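Local coordinates for STM4351 (Salmonella enterica, PDB 2Y7I), which binds arginine with high specificity in the periplasm and belongs to family 3 of the bacterial solute-binding proteins, at residues T76-R79 and E80-V83; Q52-D55 and S56-P59; I58-R62 and F63-D67. All blocks are in the same frame, centred on the assembly; numbering follows the deposited sequence.

Overall arrangement
Along the chain the order is contact 2, contact 3, contact 1, all in the same lobe of the two-lobed binding protein. Contacts 2 and 3, with centres about 9 Å apart, take the start and the end of helix 57-62 and share Ile58 and Pro59. Contact 1, on the short helix 77-80, has its centre about 14 Å from each of theirs and packs against helix 57-62: Ile58 touches Arg79, Gln82 and Val83, and Arg62 NH1 probably bonds to Gln82 O. Gln52 links contact 2 to Ser60 and Lys65 of contact 3. Contacts 1 and 2 both reach the bound arginine, whereas contacts 2 and 3 each supply an aspartate to a different zinc ion.

Contact 1: residues T76-R79 and E80-V83; sequences TPKR and EQQV. With ARG (arginine), chain C; ACT (acetate ion), chain G.
Thr76 and Glu80 close the first turn of helix 77-80, Glu80 N donating to Thr76 O at 2.9 Å. Thr76 OG1, between the backbone N and the carbonyl carbon (chi1 69°), N-caps the same turn, accepting from Arg79 N at 3.1 Å, and donates to an acetate O at 2.6 Å. Glu80 lies back against this turn, with CG 3.2 Å from Thr76 O. At the far end Arg79 O takes two donors, Val83 N nearly in line with the carbonyl bond and Gln82 N from above its plane, and Val83 CG2 presses on that oxygen at 3.3 Å. The outer side is looser: Gln81 N makes only weak bonds, to Pro77 O and Lys78 O, and the exposed chains of Lys78 and Gln81 extend outward. Inward, Arg79 runs straight from CG to NE and turns its guanidinium edge to the bound arginine, NH1 2.8 Å from OXT and NH2 2.8 Å from O. The acetate, probably from the crystallisation liquor, lies over one guanidinium face, offset toward the rim; Asp74 O and Gly120 O take further N-H groups. Such paired hydrogen bonds to a ligand's alpha-carboxylate characterise the amino-acid pocket of family 3 solute-binding proteins.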
# COMPACT_ATOMS: atom_id res chain seq x y z
N THR A 76 8.46 -0.54 -18.06
CA THR A 76 9.69 -0.94 -18.73
C THR A 76 10.46 0.29 -19.23
O THR A 76 9.85 1.34 -19.45
CB THR A 76 9.40 -1.86 -19.92
OG1 THR A 76 8.76 -1.10 -20.96
CG2 THR A 76 8.52 -3.06 -19.51
N PRO A 77 11.79 0.16 -19.42
CA PRO A 77 12.56 1.28 -19.98
C PRO A 77 12.05 1.71 -21.36
O PRO A 77 12.00 2.90 -21.66
CB PRO A 77 13.98 0.72 -20.12
CG PRO A 77 14.05 -0.40 -19.14
CD PRO A 77 12.65 -0.98 -19.07
N LYS A 78 11.65 0.75 -22.19
CA LYS A 78 11.08 1.08 -23.51
C LYS A 78 9.82 1.93 -23.40
O LYS A 78 9.63 2.88 -24.16
CB LYS A 78 10.78 -0.18 -24.32
CG LYS A 78 11.84 -0.51 -25.37
CD LYS A 78 11.56 -1.88 -26.01
CE LYS A 78 12.08 -1.92 -27.45
NZ LYS A 78 12.31 -3.32 -27.94
N ARG A 79 8.95 1.60 -22.46
CA ARG A 79 7.72 2.36 -22.30
C ARG A 79 8.01 3.73 -21.69
O ARG A 79 7.33 4.70 -22.02
CB ARG A 79 6.70 1.58 -21.49
CG ARG A 79 6.22 0.33 -22.22
CD ARG A 79 5.40 -0.57 -21.32
NE ARG A 79 4.99 -1.78 -22.03
CZ ARG A 79 4.66 -2.91 -21.43
NH1 ARG A 79 4.69 -2.98 -20.10
NH2 ARG A 79 4.29 -3.97 -22.15
N GLU A 80 9.02 3.79 -20.82
CA GLU A 80 9.42 5.06 -20.19
C GLU A 80 9.95 6.09 -21.20
O GLU A 80 9.98 7.29 -20.91
CB GLU A 80 10.44 4.81 -19.09
CG GLU A 80 9.87 4.14 -17.85
CD GLU A 80 10.93 3.83 -16.80
OE1 GLU A 80 12.13 3.76 -17.16
OE2 GLU A 80 10.57 3.63 -15.62
N GLN A 81 10.38 5.63 -22.37
CA GLN A 81 10.76 6.54 -23.46
C GLN A 81 9.53 7.15 -24.14
O GLN A 81 9.64 8.20 -24.79
CB GLN A 81 11.58 5.80 -24.54
CG GLN A 81 12.84 5.08 -24.07
CD GLN A 81 13.59 4.41 -25.21
OE1 GLN A 81 13.00 3.72 -26.05
NE2 GLN A 81 14.91 4.60 -25.26
N GLN A 82 8.38 6.51 -23.98
CA GLN A 82 7.16 6.88 -24.70
C GLN A 82 6.16 7.62 -23.83
O GLN A 82 5.43 8.47 -24.32
CB GLN A 82 6.49 5.63 -25.27
CG GLN A 82 7.44 4.73 -26.03
CD GLN A 82 6.76 3.47 -26.54
OE1 GLN A 82 5.98 2.84 -25.83
NE2 GLN A 82 7.07 3.10 -27.78
N VAL A 83 6.11 7.27 -22.55
CA VAL A 83 5.11 7.81 -21.61
C VAL A 83 5.74 8.14 -20.25
O VAL A 83 6.86 7.72 -19.97
CB VAL A 83 3.94 6.82 -21.36
CG1 VAL A 83 3.22 6.46 -22.65
CG2 VAL A 83 4.44 5.56 -20.65
N ARG C . 2.40 -7.26 -17.50
CA ARG C . 2.59 -7.51 -18.96
C ARG C . 3.19 -6.28 -19.62
O ARG C . 3.39 -6.26 -20.83
CB ARG C . 1.25 -7.88 -19.64
CG ARG C . 0.12 -6.85 -19.41
CD ARG C . -1.14 -7.17 -20.21
NE ARG C . -2.26 -6.38 -19.70
CZ ARG C . -3.50 -6.40 -20.20
NH1 ARG C . -3.81 -7.18 -21.25
NH2 ARG C . -4.42 -5.65 -19.66
OXT ARG C . 3.46 -5.26 -18.95
C ACT G . 8.78 -3.72 -23.20
O ACT G . 8.49 -2.51 -23.14
OXT ACT G . 9.85 -4.06 -22.63
CH3 ACT G . 7.89 -4.71 -23.90

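Contact 2: residues Q52-D55 and S56-P59. With ZN (zinc ion), chain D; ARG (arginine), chain C.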
# COMPACT_ATOMS: atom_id res chain seq x y z
N GLN A 52 -9.71 -1.45 -25.14
CA GLN A 52 -9.16 -1.66 -26.50
C GLN A 52 -7.90 -2.53 -26.37
O GLN A 52 -7.46 -2.82 -25.26
CB GLN A 52 -8.88 -0.33 -27.20
CG GLN A 52 -7.82 0.55 -26.53
CD GLN A 52 -7.68 1.92 -27.20
OE1 GLN A 52 -8.62 2.72 -27.22
NE2 GLN A 52 -6.49 2.19 -27.74
N SER A 53 -7.33 -2.96 -27.50
CA SER A 53 -6.19 -3.89 -27.46
C SER A 53 -5.01 -3.31 -26.67
O SER A 53 -4.75 -2.11 -26.72
CB SER A 53 -5.77 -4.31 -28.88
OG SER A 53 -5.36 -3.20 -29.66
N PHE A 54 -4.30 -4.17 -25.94
CA PHE A 54 -3.20 -3.73 -25.07
C PHE A 54 -2.13 -2.95 -25.83
O PHE A 54 -1.64 -1.92 -25.35
CB PHE A 54 -2.54 -4.92 -24.35
CG PHE A 54 -1.39 -4.52 -23.44
CD1 PHE A 54 -1.64 -4.07 -22.15
CD2 PHE A 54 -0.06 -4.58 -23.89
CE1 PHE A 54 -0.58 -3.70 -21.30
CE2 PHE A 54 1.00 -4.22 -23.05
CZ PHE A 54 0.73 -3.77 -21.76
N ASP A 55 -1.80 -3.44 -27.03
CA ASP A 55 -0.74 -2.83 -27.85
C ASP A 55 -1.11 -1.46 -28.42
O ASP A 55 -0.24 -0.76 -28.95
CB ASP A 55 -0.33 -3.78 -28.98
CG ASP A 55 -1.46 -4.05 -29.98
OD1 ASP A 55 -2.63 -3.70 -29.71
OD2 ASP A 55 -1.16 -4.63 -31.05
N SER A 56 -2.39 -1.09 -28.33
CA SER A 56 -2.85 0.20 -28.86
C SER A 56 -2.93 1.28 -27.78
O SER A 56 -3.24 2.44 -28.08
CB SER A 56 -4.22 0.06 -29.53
OG SER A 56 -5.24 -0.08 -28.55
N LEU A 57 -2.65 0.91 -26.53
CA LEU A 57 -2.90 1.80 -25.40
C LEU A 57 -1.91 2.96 -25.33
O LEU A 57 -2.32 4.11 -25.19
CB LEU A 57 -2.90 1.03 -24.08
CG LEU A 57 -4.10 0.12 -23.80
CD1 LEU A 57 -3.82 -0.72 -22.56
CD2 LEU A 57 -5.41 0.92 -23.65
N ILE A 58 -0.62 2.64 -25.40
CA ILE A 58 0.39 3.71 -25.41
C ILE A 58 0.23 4.68 -26.60
O ILE A 58 0.22 5.89 -26.39
CB ILE A 58 1.82 3.16 -25.22
CG1 ILE A 58 2.02 2.81 -23.74
CG2 ILE A 58 2.88 4.19 -25.66
CD1 ILE A 58 3.21 1.92 -23.46
N PRO A 59 0.09 4.15 -27.84
CA PRO A 59 -0.17 5.03 -28.99
C PRO A 59 -1.40 5.93 -28.85
O PRO A 59 -1.33 7.12 -29.18
CB PRO A 59 -0.35 4.05 -30.15
CG PRO A 59 0.47 2.89 -29.77
CD PRO A 59 0.41 2.78 -28.27
ZN ZN D . -2.88 -4.97 -32.13
N ARG C . 2.40 -7.26 -17.50
CA ARG C . 2.59 -7.51 -18.96
C ARG C . 3.19 -6.28 -19.62
O ARG C . 3.39 -6.26 -20.83
CB ARG C . 1.25 -7.88 -19.64
CG ARG C . 0.12 -6.85 -19.41
CD ARG C . -1.14 -7.17 -20.21
NE ARG C . -2.26 -6.38 -19.70
CZ ARG C . -3.50 -6.40 -20.20
NH1 ARG C . -3.81 -7.18 -21.25
NH2 ARG C . -4.42 -5.65 -19.66
OXT ARG C . 3.46 -5.26 -18.95
O HOH W 1 0.40 -0.03 -25.20
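Ser53 and Ser56 are joined twice in the first of two overlapping type I turns, Ser53-Ser56 and Phe54-Leu57, which wind the chain into helix 57-62. The backbone bonds define them: Ser56 N donates to Ser53 O at 3.0 Å, and Leu57 N to Phe54 O at 3.2 Å. One residue further on, a water stands in for the direct helical bond, donating to Phe54 O and accepting from Ile58 N. Among the polar side chains, Ser56 OG works both ways: it gives its proton to Ser53 O at 2.8 Å and receives Gln52 NE2 at 2.7 Å, Ser56 OG lying 26° out of the plane of the Gln52 amide. Apolar packing is lighter, with Leu57 CD2 against Gln52 CG and Leu57 CD1 4.0 Å from Phe54 CD1. With CG anti to the backbone N (chi1 180°), Phe54 swings its ring to the ligand, and CD of the bound arginine lies over one face, toward the rim. The last group is metal-linked. Ser53 OG donates to Asp55 OD1, steadying a carboxylate that meets zinc unequally, OD2 closely at 2.1 Å and OD1 at a longer 2.7 Å; Asp140 OD2 also binds this ion.

Contact 3: residues I58-R62 and F63-D67. With ZN (zinc ion), chain E.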
# COMPACT_ATOMS: atom_id res chain seq x y z
N ILE A 58 -0.62 2.64 -25.40
CA ILE A 58 0.39 3.71 -25.41
C ILE A 58 0.23 4.68 -26.60
O ILE A 58 0.22 5.89 -26.39
CB ILE A 58 1.82 3.16 -25.22
CG1 ILE A 58 2.02 2.81 -23.74
CG2 ILE A 58 2.88 4.19 -25.66
CD1 ILE A 58 3.21 1.92 -23.46
N PRO A 59 0.09 4.15 -27.84
CA PRO A 59 -0.17 5.03 -28.99
C PRO A 59 -1.40 5.93 -28.85
O PRO A 59 -1.33 7.12 -29.18
CB PRO A 59 -0.35 4.05 -30.15
CG PRO A 59 0.47 2.89 -29.77
CD PRO A 59 0.41 2.78 -28.27
N SER A 60 -2.51 5.38 -28.35
CA SER A 60 -3.72 6.17 -28.14
C SER A 60 -3.54 7.22 -27.05
O SER A 60 -4.06 8.33 -27.17
CB SER A 60 -4.91 5.26 -27.80
OG SER A 60 -5.27 4.46 -28.91
N LEU A 61 -2.82 6.87 -25.99
CA LEU A 61 -2.48 7.82 -24.93
C LEU A 61 -1.70 9.01 -25.50
O LEU A 61 -2.03 10.18 -25.22
CB LEU A 61 -1.64 7.12 -23.83
CG LEU A 61 -1.17 7.93 -22.62
CD1 LEU A 61 -2.33 8.62 -21.87
CD2 LEU A 61 -0.38 7.04 -21.67
N ARG A 62 -0.70 8.71 -26.31
CA ARG A 62 0.11 9.75 -26.96
C ARG A 62 -0.72 10.61 -27.92
O ARG A 62 -0.49 11.81 -28.04
CB ARG A 62 1.31 9.13 -27.69
CG ARG A 62 2.36 8.53 -26.76
CD ARG A 62 3.42 7.71 -27.49
NE ARG A 62 4.21 8.49 -28.44
CZ ARG A 62 5.28 9.24 -28.12
NH1 ARG A 62 5.69 9.32 -26.86
NH2 ARG A 62 5.93 9.91 -29.06
N PHE A 63 -1.71 9.98 -28.55
CA PHE A 63 -2.65 10.66 -29.45
C PHE A 63 -3.77 11.40 -28.69
O PHE A 63 -4.69 11.94 -29.30
CB PHE A 63 -3.22 9.64 -30.45
CG PHE A 63 -3.94 10.24 -31.62
CD1 PHE A 63 -3.26 11.02 -32.56
CD2 PHE A 63 -5.31 10.02 -31.80
CE1 PHE A 63 -3.94 11.58 -33.66
CE2 PHE A 63 -6.00 10.57 -32.89
CZ PHE A 63 -5.31 11.36 -33.82
N LYS A 64 -3.69 11.42 -27.36
CA LYS A 64 -4.65 12.14 -26.49
C LYS A 64 -6.06 11.58 -26.44
O LYS A 64 -7.00 12.30 -26.09
CB LYS A 64 -4.71 13.64 -26.83
CG LYS A 64 -3.44 14.39 -26.54
CD LYS A 64 -3.69 15.89 -26.49
CE LYS A 64 -2.38 16.63 -26.26
NZ LYS A 64 -1.36 16.24 -27.28
N LYS A 65 -6.22 10.30 -26.77
CA LYS A 65 -7.53 9.65 -26.74
C LYS A 65 -8.05 9.48 -25.31
O LYS A 65 -9.26 9.44 -25.08
CB LYS A 65 -7.47 8.31 -27.47
CG LYS A 65 -8.81 7.60 -27.59
CD LYS A 65 -8.66 6.22 -28.20
CE LYS A 65 -10.02 5.62 -28.49
NZ LYS A 65 -9.86 4.26 -29.03
N PHE A 66 -7.14 9.38 -24.35
CA PHE A 66 -7.49 9.38 -22.94
C PHE A 66 -6.40 10.03 -22.09
O PHE A 66 -5.32 10.35 -22.60
CB PHE A 66 -7.88 7.98 -22.41
CG PHE A 66 -7.33 6.82 -23.21
CD1 PHE A 66 -5.99 6.47 -23.14
CD2 PHE A 66 -8.18 6.05 -24.00
CE1 PHE A 66 -5.49 5.39 -23.87
CE2 PHE A 66 -7.70 4.96 -24.73
CZ PHE A 66 -6.35 4.63 -24.67
N ASP A 67 -6.69 10.24 -20.82
CA ASP A 67 -5.79 10.94 -19.91
C ASP A 67 -4.72 10.03 -19.33
O ASP A 67 -3.61 10.47 -19.05
CB ASP A 67 -6.58 11.56 -18.77
CG ASP A 67 -7.64 12.50 -19.26
OD1 ASP A 67 -7.28 13.47 -19.96
OD2 ASP A 67 -8.83 12.25 -18.98
ZN ZN E . -10.15 13.16 -20.27
O HOH W 2 -9.59 12.53 -22.26
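Helix 57-62 ends in a Schellman motif: Lys64 turns to positive phi (69°), Lys65 N reaches back to Ser60 O at 3.0 Å, and Lys64 N meets Leu61 O from above its carbonyl plane. Just before it, Phe63 N still makes a helical bond to Pro59 O. The reversal packs Phe66 against the last turn. Its ring meets Ser60 CB obliquely, CZ at 3.5 Å, and makes an apolar contact with Leu61, CE1 lying 4.2 Å from CB. To get there Phe66 takes a chi1 of 23°, well off a staggered value, which suggests some strain. Lys65 CB covers part of one face of that ring, toward the rim, while its extended chain passes alongside Ser60, CD 3.9 Å from OG, and ends on Gln52 OE1. Ser60 OG itself pairs with Gln52 NE2 and Ser56 O. Leu61 CD1, meanwhile, touches the backbone oxygens of Phe66 and Asp67, at 3.5 Å from Phe66 O. Beyond the reversal Asp67 OD2 binds zinc at 2.1 Å, a water binds the same zinc at 2.2 Å, and so does His9 ND1, from strand 7-12. The case illustrates a Schellman C-cap leading from a helix into strand 68-69, beside a His-Asp zinc site.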